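Local coordinates for protein carbohydrate kinase, FGGY (PDB 3H6E) that probably phosphorylates a carbohydrate, being a kinase of the FGGY family with the actin-like ATPase fold, at residues 253-256 against 262-265; 239-244 against 390-395; 88-93 against 141-146. All coordinates share one frame; numbering follows the deposited sequence.

Overall arrangement
The three contacts illustrate how bonding follows position in a fold. Interaction 1 is a buried beta hairpin whose strands are tied by paired backbone hydrogen bonds. Interaction 2, also buried, rests mainly on apolar carbon, without hydrogen bonds between its segments, and seats the end of helix 233-241 on the same mixed sheet; its strand 390-394 lies directly beside strand 252-256 of interaction 1. The two centres are about 9 Å apart, and Val254 CG2 packs against Ala241 CB at 3.6 Å. Interaction 3 is peripheral and only partly buried, its centre about 38 Å from that of interaction 2 on the opposite side of the chain's centre; there a selenomethionine meets an aromatic ring.

Interaction 1. Residues 253-256 against 262-265; sequences TVLS and IAMR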
ATOM      1  N   THR A 253      12.176   7.284   2.403  1.00 19.86           N
ATOM      2  CA  THR A 253      11.373   6.104   2.671  1.00 18.77           C
ATOM      3  C   THR A 253      10.085   6.508   3.380  1.00 20.75           C
ATOM      4  O   THR A 253      10.118   7.252   4.358  1.00 19.83           O
ATOM      5  CB  THR A 253      12.129   5.111   3.571  1.00 20.08           C
ATOM      6  OG1 THR A 253      13.228   4.540   2.846  1.00 19.89           O
ATOM      7  CG2 THR A 253      11.200   4.001   4.043  1.00 19.03           C
ATOM      8  N   VAL A 254       8.952   6.027   2.882  1.00 19.46           N
ATOM      9  CA  VAL A 254       7.690   6.222   3.577  1.00 18.85           C
ATOM     10  C   VAL A 254       7.349   4.980   4.392  1.00 19.48           C
ATOM     11  O   VAL A 254       7.326   3.865   3.867  1.00 20.23           O
ATOM     12  CB  VAL A 254       6.534   6.553   2.616  1.00 20.16           C
ATOM     13  CG1 VAL A 254       5.229   6.684   3.391  1.00 20.29           C
ATOM     14  CG2 VAL A 254       6.827   7.829   1.835  1.00 17.37           C
ATOM     15  N   LEU A 255       7.108   5.173   5.682  1.00 18.86           N
ATOM     16  CA  LEU A 255       6.760   4.067   6.554  1.00 19.50           C
ATOM     17  C   LEU A 255       5.311   4.195   6.982  1.00 20.78           C
ATOM     18  O   LEU A 255       4.983   5.018   7.836  1.00 20.82           O
ATOM     19  CB  LEU A 255       7.654   4.045   7.791  1.00 19.57           C
ATOM     20  CG  LEU A 255       7.309   2.940   8.795  1.00 20.50           C
ATOM     21  CD1 LEU A 255       7.905   1.621   8.347  1.00 19.47           C
ATOM     22  CD2 LEU A 255       7.792   3.294  10.188  1.00 21.68           C
ATOM     23  N   SER A 256       4.443   3.386   6.385  1.00 19.04           N
ATOM     24  CA  SER A 256       3.036   3.408   6.755  1.00 20.78           C
ATOM     25  C   SER A 256       2.779   2.457   7.924  1.00 20.09           C
ATOM     26  O   SER A 256       3.412   1.410   8.045  1.00 18.24           O
ATOM     27  CB  SER A 256       2.138   3.073   5.564  1.00 20.60           C
ATOM     28  OG  SER A 256       2.358   1.760   5.105  1.00 22.88           O
ATOM     29  N   ILE A 262       4.561  -0.904   7.104  1.00 20.51           N
ATOM     30  CA  ILE A 262       5.204  -1.152   5.820  1.00 19.77           C
ATOM     31  C   ILE A 262       6.185  -0.054   5.442  1.00 19.61           C
ATOM     32  O   ILE A 262       5.819   1.115   5.345  1.00 19.12           O
ATOM     33  CB  ILE A 262       4.174  -1.304   4.685  1.00 21.50           C
ATOM     34  CG1 ILE A 262       3.155  -2.391   5.029  1.00 21.06           C
ATOM     35  CG2 ILE A 262       4.875  -1.624   3.369  1.00 20.71           C
ATOM     36  CD1 ILE A 262       2.069  -2.557   3.993  1.00 18.88           C
ATOM     37  N   ALA A 263       7.436  -0.445   5.230  1.00 20.37           N
ATOM     38  CA  ALA A 263       8.464   0.479   4.782  1.00 18.87           C
ATOM     39  C   ALA A 263       8.611   0.398   3.268  1.00 19.98           C
ATOM     40  O   ALA A 263       8.973  -0.647   2.728  1.00 19.86           O
ATOM     41  CB  ALA A 263       9.788   0.176   5.464  1.00 16.61           C
HETATM   42  N   MSE A 264       8.324   1.505   2.589  1.00 20.09           N
HETATM   43  CA  MSE A 264       8.498   1.582   1.148  1.00 18.85           C
HETATM   44  C   MSE A 264       9.540   2.636   0.810  1.00 21.13           C
HETATM   45  O   MSE A 264       9.319   3.833   1.011  1.00 20.92           O
HETATM   46  CB  MSE A 264       7.172   1.908   0.474  1.00 19.87           C
HETATM   47  CG  MSE A 264       6.061   0.925   0.822  1.00 21.80           C
HETATM   48 SE   MSE A 264       4.341   1.455   0.075  1.00 46.91          SE
HETATM   49  CE  MSE A 264       4.738   1.199  -1.818  1.00 23.96           C
ATOM     50  N   ARG A 265      10.682   2.187   0.304  1.00 19.50           N
ATOM     51  CA  ARG A 265      11.789   3.089   0.024  1.00 19.54           C
ATOM     52  C   ARG A 265      11.792   3.590  -1.416  1.00 20.57           C
ATOM     53  O   ARG A 265      11.503   2.843  -2.349  1.00 20.97           O
ATOM     54  CB  ARG A 265      13.123   2.410   0.338  1.00 20.81           C
ATOM     55  CG  ARG A 265      14.327   3.163  -0.187  1.00 20.68           C
ATOM     56  CD  ARG A 265      15.611   2.402   0.052  1.00 20.76           C
ATOM     57  NE  ARG A 265      16.745   3.092  -0.551  1.00 23.85           N
ATOM     58  CZ  ARG A 265      17.963   2.579  -0.681  1.00 20.42           C
ATOM     59  NH1 ARG A 265      18.222   1.355  -0.252  1.00 21.06           N
ATOM     60  NH2 ARG A 265      18.920   3.294  -1.249  1.00 19.92           N
TER
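Val254 and Met264 face each other as a hydrogen-bonded pair of an antiparallel beta hairpin, and each backbone supplies both a donor and an acceptor. Met264 N reaches Val254 O at 2.9 Å in a nearly straight bond (175°), while the return bond from Val254 N to Met264 O is more bent (150°). Ser256 and Ile262 repeat the pattern, with Ile262 N to Ser256 O at 2.7 Å. Between these pairs, Leu255 and Ala263 form a non-hydrogen-bonded pair, and Leu255 CD1 lies 3.7 Å from Ala263 CB. On that same face Thr253 meets Arg265. The hydroxyl of Thr253 lies beside its own backbone N (chi1 -69°), which brings OG1 to 3.3 Å from Arg265 CB and leaves CG2 nearer Met264 O, at 3.6 Å. OG1 is also hydrogen-bonded to Ser387 OG, so a valine here would probably deprive that serine of its partner. The extended Arg265 chain carries its guanidinium away from the hairpin to a salt bridge with Glu251 and a bond to Ile385 O. Strand 252-256 is flanked by strand 390-394, and strand 261-266 by strand 292-298. Helix 233-241 packs on the Val254 and Met264 face, whereas Leu382 of helix 363-384 touches Thr253 and Ala263 on the other.

Interaction 2. Residues 239-244 against 390-395; sequences LAARGF and RILVEG
Helix-on-sheet packing of the kind that builds the actin-like ATPase fold brings Ala241, near the end of helix 233-241, against Leu392 in strand 390-394. Leu392 CD2 is the meeting point: it sits 3.6 Å from Ala241 CB and 3.9 Å from Phe244 CE2, so one methyl group serves two partners. Leu392 CG stands anti to its backbone N (chi1 167°), and with chi2 at 52° the CD2 branch is carried forward from the strand to the helix end. The methyl approaches the Phe244 ring obliquely, near CD2 and CE2 of that ring, and the two side chains cross at about a right angle.

The backbone helps bring Ala241 and Phe244 to the same methyl. A type I beta turn runs from Ala241 to Phe244, closed by Phe244 N to Ala241 O at 3.1 Å. Both residues direct their CB atoms toward the strand. Beyond the pair, Leu443 of strand 443-445 touches both Phe244 and Leu392, and Val254 of strand 252-256 touches both Ala241 and Glu394.

Glu394 comes only to the margin of this apolar patch, its OE2 lying 4.3 Å from Ala241 CB. That is an approach to a methyl, which offers the carboxylate no hydrogen bond. The helix end and the strand are therefore joined here by shape and by the burial of carbon, with the small alanine permitting close approach, and polar pairing plays no part between them.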
ATOM      1  N   LEU A 239       3.068   9.279  -4.179  1.00 28.04           N
ATOM      2  CA  LEU A 239       2.919  10.538  -4.902  1.00 28.89           C
ATOM      3  C   LEU A 239       2.749  11.685  -3.925  1.00 27.39           C
ATOM      4  O   LEU A 239       3.461  12.682  -3.990  1.00 27.41           O
ATOM      5  CB  LEU A 239       1.707  10.489  -5.827  1.00 29.00           C
ATOM      6  CG  LEU A 239       1.958  10.005  -7.250  1.00 30.31           C
ATOM      7  CD1 LEU A 239       0.668  10.074  -8.055  1.00 31.51           C
ATOM      8  CD2 LEU A 239       3.049  10.834  -7.898  1.00 28.40           C
ATOM      9  N   ALA A 240       1.789  11.533  -3.018  1.00 26.66           N
ATOM     10  CA  ALA A 240       1.534  12.542  -1.998  1.00 28.49           C
ATOM     11  C   ALA A 240       2.808  12.890  -1.231  1.00 28.63           C
ATOM     12  O   ALA A 240       3.248  14.041  -1.223  1.00 27.75           O
ATOM     13  CB  ALA A 240       0.452  12.069  -1.046  1.00 26.54           C
ATOM     14  N   ALA A 241       3.397  11.888  -0.591  1.00 28.41           N
ATOM     15  CA  ALA A 241       4.619  12.078   0.179  1.00 28.79           C
ATOM     16  C   ALA A 241       5.678  12.835  -0.622  1.00 29.29           C
ATOM     17  O   ALA A 241       6.373  13.698  -0.085  1.00 29.66           O
ATOM     18  CB  ALA A 241       5.160  10.739   0.644  1.00 25.67           C
ATOM     19  N   ARG A 242       5.792  12.517  -1.907  1.00 27.18           N
ATOM     20  CA  ARG A 242       6.778  13.170  -2.763  1.00 28.24           C
ATOM     21  C   ARG A 242       6.399  14.618  -3.066  1.00 30.28           C
ATOM     22  O   ARG A 242       7.180  15.364  -3.654  1.00 31.55           O
ATOM     23  CB  ARG A 242       6.979  12.381  -4.062  1.00 28.88           C
ATOM     24  CG  ARG A 242       7.589  11.000  -3.852  1.00 27.80           C
ATOM     25  CD  ARG A 242       8.243  10.477  -5.113  1.00 25.19           C
ATOM     26  NE  ARG A 242       7.273  10.180  -6.161  1.00 28.10           N
ATOM     27  CZ  ARG A 242       6.749   8.976  -6.380  1.00 28.29           C
ATOM     28  NH1 ARG A 242       7.097   7.946  -5.619  1.00 27.64           N
ATOM     29  NH2 ARG A 242       5.874   8.799  -7.359  1.00 27.75           N
ATOM     30  N   GLY A 243       5.193  15.007  -2.666  1.00 31.85           N
ATOM     31  CA  GLY A 243       4.747  16.382  -2.797  1.00 30.65           C
ATOM     32  C   GLY A 243       5.400  17.283  -1.765  1.00 32.73           C
ATOM     33  O   GLY A 243       5.644  18.462  -2.024  1.00 33.04           O
ATOM     34  N   PHE A 244       5.684  16.728  -0.588  1.00 30.98           N
ATOM     35  CA  PHE A 244       6.367  17.474   0.461  1.00 29.48           C
ATOM     36  C   PHE A 244       7.736  17.945  -0.023  1.00 31.06           C
ATOM     37  O   PHE A 244       8.426  17.231  -0.752  1.00 32.82           O
ATOM     38  CB  PHE A 244       6.514  16.628   1.730  1.00 29.61           C
ATOM     39  CG  PHE A 244       5.211  16.304   2.400  1.00 29.31           C
ATOM     40  CD1 PHE A 244       4.425  17.308   2.939  1.00 30.63           C
ATOM     41  CD2 PHE A 244       4.777  14.991   2.505  1.00 29.91           C
ATOM     42  CE1 PHE A 244       3.223  17.014   3.562  1.00 32.37           C
ATOM     43  CE2 PHE A 244       3.576  14.686   3.128  1.00 29.13           C
ATOM     44  CZ  PHE A 244       2.798  15.699   3.656  1.00 33.15           C
ATOM     45  N   ARG A 390      15.805  10.186   4.800  1.00 24.13           N
ATOM     46  CA  ARG A 390      14.516  10.759   5.150  1.00 22.59           C
ATOM     47  C   ARG A 390      13.475   9.668   5.325  1.00 22.12           C
ATOM     48  O   ARG A 390      13.289   8.833   4.443  1.00 23.29           O
ATOM     49  CB  ARG A 390      14.066  11.738   4.066  1.00 23.41           C
ATOM     50  CG  ARG A 390      15.114  12.773   3.717  1.00 25.52           C
ATOM     51  CD  ARG A 390      14.804  13.460   2.405  1.00 25.04           C
ATOM     52  NE  ARG A 390      16.030  13.861   1.722  1.00 27.28           N
ATOM     53  CZ  ARG A 390      16.537  15.087   1.747  1.00 27.27           C
ATOM     54  NH1 ARG A 390      15.918  16.053   2.418  1.00 25.51           N
ATOM     55  NH2 ARG A 390      17.663  15.348   1.091  1.00 27.72           N
ATOM     56  N   ILE A 391      12.804   9.675   6.470  1.00 21.94           N
ATOM     57  CA  ILE A 391      11.720   8.737   6.716  1.00 22.73           C
ATOM     58  C   ILE A 391      10.449   9.479   7.104  1.00 23.17           C
ATOM     59  O   ILE A 391      10.442  10.274   8.041  1.00 23.55           O
ATOM     60  CB  ILE A 391      12.074   7.725   7.816  1.00 20.90           C
ATOM     61  CG1 ILE A 391      13.355   6.979   7.447  1.00 22.36           C
ATOM     62  CG2 ILE A 391      10.934   6.746   8.022  1.00 20.63           C
ATOM     63  CD1 ILE A 391      13.645   5.791   8.330  1.00 24.20           C
ATOM     64  N   LEU A 392       9.376   9.219   6.369  1.00 23.77           N
ATOM     65  CA  LEU A 392       8.084   9.820   6.662  1.00 23.53           C
ATOM     66  C   LEU A 392       7.150   8.775   7.251  1.00 22.70           C
ATOM     67  O   LEU A 392       6.785   7.810   6.580  1.00 21.78           O
ATOM     68  CB  LEU A 392       7.484  10.417   5.391  1.00 24.03           C
ATOM     69  CG  LEU A 392       6.009  10.822   5.433  1.00 26.46           C
ATOM     70  CD1 LEU A 392       5.725  11.738   6.619  1.00 26.56           C
ATOM     71  CD2 LEU A 392       5.617  11.480   4.114  1.00 24.74           C
ATOM     72  N   VAL A 393       6.783   8.960   8.516  1.00 23.19           N
ATOM     73  CA  VAL A 393       5.833   8.069   9.174  1.00 23.09           C
ATOM     74  C   VAL A 393       4.407   8.531   8.892  1.00 23.46           C
ATOM     75  O   VAL A 393       4.098   9.717   9.007  1.00 24.63           O
ATOM     76  CB  VAL A 393       6.064   8.011  10.697  1.00 23.06           C
ATOM     77  CG1 VAL A 393       5.176   6.953  11.329  1.00 23.03           C
ATOM     78  CG2 VAL A 393       7.525   7.723  11.002  1.00 23.62           C
ATOM     79  N   GLU A 394       3.546   7.594   8.511  1.00 24.47           N
ATOM     80  CA  GLU A 394       2.133   7.882   8.283  1.00 23.20           C
ATOM     81  C   GLU A 394       1.284   6.823   8.975  1.00 23.50           C
ATOM     82  O   GLU A 394       1.815   5.901   9.595  1.00 22.67           O
ATOM     83  CB  GLU A 394       1.822   7.927   6.789  1.00 22.80           C
ATOM     84  CG  GLU A 394       2.694   8.894   6.014  1.00 23.97           C
ATOM     85  CD  GLU A 394       2.210   9.097   4.596  1.00 27.89           C
ATOM     86  OE1 GLU A 394       1.452   8.238   4.101  1.00 31.94           O
ATOM     87  OE2 GLU A 394       2.586  10.114   3.976  1.00 31.78           O
ATOM     88  N   GLY A 395      -0.034   6.952   8.864  1.00 24.49           N
ATOM     89  CA  GLY A 395      -0.942   6.052   9.551  1.00 24.39           C
ATOM     90  C   GLY A 395      -1.166   6.493  10.983  1.00 27.03           C
ATOM     91  O   GLY A 395      -0.632   7.516  11.409  1.00 29.14           O
TER

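Interaction 3. Residues 88-93 against 141-146; sequences RLAFPP and PDVMAN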
ATOM      1  N   ARG A  88     -16.129  -6.441 -23.481  1.00 38.95           N
ATOM      2  CA  ARG A  88     -16.937  -6.179 -22.290  1.00 38.44           C
ATOM      3  C   ARG A  88     -16.426  -6.975 -21.092  1.00 35.89           C
ATOM      4  O   ARG A  88     -15.713  -7.968 -21.252  1.00 34.70           O
ATOM      5  CB  ARG A  88     -18.410  -6.509 -22.534  1.00 40.37           C
ATOM      6  CG  ARG A  88     -18.729  -7.996 -22.442  1.00 45.45           C
ATOM      7  CD  ARG A  88     -20.122  -8.212 -21.861  1.00 49.21           C
ATOM      8  NE  ARG A  88     -20.666  -9.524 -22.197  1.00 52.61           N
ATOM      9  CZ  ARG A  88     -21.290  -9.790 -23.339  1.00 54.92           C
ATOM     10  NH1 ARG A  88     -21.436  -8.834 -24.248  1.00 51.98           N
ATOM     11  NH2 ARG A  88     -21.765 -11.007 -23.572  1.00 56.83           N
ATOM     12  N   LEU A  89     -16.790  -6.540 -19.891  1.00 35.15           N
ATOM     13  CA  LEU A  89     -16.380  -7.250 -18.688  1.00 35.51           C
ATOM     14  C   LEU A  89     -16.862  -8.702 -18.711  1.00 35.87           C
ATOM     15  O   LEU A  89     -18.063  -8.971 -18.710  1.00 35.93           O
ATOM     16  CB  LEU A  89     -16.887  -6.549 -17.431  1.00 34.40           C
ATOM     17  CG  LEU A  89     -16.440  -7.255 -16.148  1.00 36.96           C
ATOM     18  CD1 LEU A  89     -14.924  -7.136 -15.984  1.00 34.67           C
ATOM     19  CD2 LEU A  89     -17.173  -6.714 -14.925  1.00 36.18           C
ATOM     20  N   ALA A  90     -15.915  -9.631 -18.731  1.00 33.77           N
ATOM     21  CA  ALA A  90     -16.237 -11.049 -18.793  1.00 33.55           C
ATOM     22  C   ALA A  90     -16.994 -11.510 -17.549  1.00 35.20           C
ATOM     23  O   ALA A  90     -17.854 -12.388 -17.626  1.00 36.95           O
ATOM     24  CB  ALA A  90     -14.972 -11.865 -18.983  1.00 32.56           C
ATOM     25  N   PHE A  91     -16.671 -10.907 -16.408  1.00 34.94           N
ATOM     26  CA  PHE A  91     -17.291 -11.253 -15.133  1.00 35.46           C
ATOM     27  C   PHE A  91     -16.694 -10.388 -14.025  1.00 36.74           C
ATOM     28  O   PHE A  91     -15.623  -9.806 -14.198  1.00 36.43           O
ATOM     29  CB  PHE A  91     -17.073 -12.735 -14.811  1.00 34.87           C
ATOM     30  CG  PHE A  91     -15.635 -13.173 -14.908  1.00 36.08           C
ATOM     31  CD1 PHE A  91     -15.236 -14.082 -15.875  1.00 35.91           C
ATOM     32  CD2 PHE A  91     -14.682 -12.670 -14.035  1.00 35.84           C
ATOM     33  CE1 PHE A  91     -13.915 -14.484 -15.967  1.00 35.03           C
ATOM     34  CE2 PHE A  91     -13.361 -13.065 -14.121  1.00 33.70           C
ATOM     35  CZ  PHE A  91     -12.978 -13.972 -15.089  1.00 34.56           C
ATOM     36  N   PRO A  92     -17.384 -10.295 -12.880  1.00 38.15           N
ATOM     37  CA  PRO A  92     -16.777  -9.564 -11.762  1.00 39.84           C
ATOM     38  C   PRO A  92     -15.463 -10.218 -11.337  1.00 38.14           C
ATOM     39  O   PRO A  92     -15.401 -11.445 -11.227  1.00 37.09           O
ATOM     40  CB  PRO A  92     -17.823  -9.697 -10.649  1.00 39.31           C
ATOM     41  CG  PRO A  92     -19.108  -9.964 -11.364  1.00 39.28           C
ATOM     42  CD  PRO A  92     -18.732 -10.790 -12.554  1.00 36.30           C
ATOM     43  N   PRO A  93     -14.418  -9.407 -11.116  1.00 36.68           N
ATOM     44  CA  PRO A  93     -13.119  -9.919 -10.671  1.00 34.35           C
ATOM     45  C   PRO A  93     -13.230 -10.606  -9.321  1.00 35.18           C
ATOM     46  O   PRO A  93     -14.136 -10.309  -8.543  1.00 36.70           O
ATOM     47  CB  PRO A  93     -12.267  -8.654 -10.547  1.00 34.28           C
ATOM     48  CG  PRO A  93     -12.917  -7.667 -11.451  1.00 36.94           C
ATOM     49  CD  PRO A  93     -14.387  -7.953 -11.345  1.00 38.06           C
ATOM     50  N   PRO A 141     -11.450 -21.737 -18.937  1.00 37.27           N
ATOM     51  CA  PRO A 141     -10.311 -21.938 -19.842  1.00 38.68           C
ATOM     52  C   PRO A 141     -10.413 -21.114 -21.121  1.00 39.03           C
ATOM     53  O   PRO A 141      -9.460 -20.421 -21.479  1.00 40.02           O
ATOM     54  CB  PRO A 141     -10.387 -23.431 -20.172  1.00 39.80           C
ATOM     55  CG  PRO A 141     -11.075 -24.034 -18.995  1.00 37.46           C
ATOM     56  CD  PRO A 141     -12.068 -23.015 -18.538  1.00 35.20           C
ATOM     57  N   ASP A 142     -11.558 -21.188 -21.792  1.00 40.17           N
ATOM     58  CA  ASP A 142     -11.745 -20.508 -23.070  1.00 40.80           C
ATOM     59  C   ASP A 142     -11.840 -18.998 -22.896  1.00 38.96           C
ATOM     60  O   ASP A 142     -11.176 -18.235 -23.601  1.00 38.02           O
ATOM     61  CB  ASP A 142     -12.995 -21.038 -23.780  1.00 44.40           C
ATOM     62  CG  ASP A 142     -12.951 -22.543 -23.991  1.00 44.71           C
ATOM     63  OD1 ASP A 142     -14.010 -23.135 -24.293  1.00 48.94           O
ATOM     64  OD2 ASP A 142     -11.859 -23.136 -23.850  1.00 43.68           O
ATOM     65  N   VAL A 143     -12.668 -18.573 -21.951  1.00 38.24           N
ATOM     66  CA  VAL A 143     -12.868 -17.152 -21.690  1.00 38.73           C
ATOM     67  C   VAL A 143     -11.564 -16.438 -21.316  1.00 38.31           C
ATOM     68  O   VAL A 143     -11.417 -15.242 -21.564  1.00 38.62           O
ATOM     69  CB  VAL A 143     -13.938 -16.923 -20.598  1.00 39.36           C
ATOM     70  CG1 VAL A 143     -13.994 -15.451 -20.192  1.00 37.42           C
ATOM     71  CG2 VAL A 143     -15.299 -17.403 -21.088  1.00 36.43           C
HETATM   72  N   MSE A 144     -10.621 -17.171 -20.728  1.00 37.12           N
HETATM   73  CA  MSE A 144      -9.334 -16.585 -20.356  1.00 37.21           C
HETATM   74  C   MSE A 144      -8.400 -16.423 -21.556  1.00 39.41           C
HETATM   75  O   MSE A 144      -7.597 -15.489 -21.605  1.00 38.64           O
HETATM   76  CB  MSE A 144      -8.640 -17.407 -19.266  1.00 34.55           C
HETATM   77  CG  MSE A 144      -9.343 -17.388 -17.923  1.00 35.52           C
HETATM   78 SE   MSE A 144     -10.049 -15.630 -17.455  1.00 54.03          SE
HETATM   79  CE  MSE A 144      -8.385 -14.610 -17.350  1.00 36.12           C
ATOM     80  N   ALA A 145      -8.507 -17.332 -22.520  1.00 37.95           N
ATOM     81  CA  ALA A 145      -7.648 -17.294 -23.701  1.00 39.20           C
ATOM     82  C   ALA A 145      -8.074 -16.210 -24.695  1.00 39.05           C
ATOM     83  O   ALA A 145      -7.265 -15.735 -25.490  1.00 40.53           O
ATOM     84  CB  ALA A 145      -7.616 -18.655 -24.375  1.00 36.27           C
ATOM     85  N   ASN A 146      -9.346 -15.831 -24.646  1.00 39.33           N
ATOM     86  CA  ASN A 146      -9.873 -14.780 -25.510  1.00 38.87           C
ATOM     87  C   ASN A 146      -9.849 -13.443 -24.791  1.00 39.56           C
ATOM     88  O   ASN A 146     -10.264 -12.417 -25.335  1.00 38.89           O
ATOM     89  CB  ASN A 146     -11.313 -15.100 -25.917  1.00 39.96           C
ATOM     90  CG  ASN A 146     -11.436 -16.429 -26.645  1.00 47.34           C
ATOM     91  OD1 ASN A 146     -12.485 -17.077 -26.608  1.00 47.03           O
ATOM     92  ND2 ASN A 146     -10.358 -16.842 -27.309  1.00 44.92           N
TER
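Ala90 and Phe91, next to strand 88-89 in the chain, pass the short helix 141-145, with Ala90 and Val143 the nearest residues at 7.5 Å between their CA atoms. The contact includes a Met-aromatic interaction, set between the margin of a small antiparallel sheet and a helix. Met144, a selenomethionine, brings its SE to the edge of the Phe91 ring, close to the ring plane: the line from SE to the ring centroid measures 5.3 Å and lies 81° off the ring normal. The Met144 chain runs roughly perpendicular to that of Phe91.

The CB of Met144 does not point at the partner segment, but bends at chi2 and chi3 bring the selenium nearer. Phe91, for its part, holds CG between its own backbone N and carbonyl carbon (chi1 51°), and this places the CZ end of the ring beside Met144. Val143 adds an apolar contact beside this pair. Its CG1 branch lies 3.9 Å from Ala90 CB and comes obliquely to Phe91 CE1 at 4.3 Å, so one methyl touches two consecutive residues.

Neighbouring elements extend the cluster. Leu136 of helix 129-139 touches both Phe91 and Met144, the His140 ring meets that of Phe91 with the planes inclined at about 35°, and Thr85 of strand 81-85 touches both Ala90 and Val143. Within the ring, the atom nearest the selenium is CZ: Phe91 CZ stands 4.1 Å from Met144 SE.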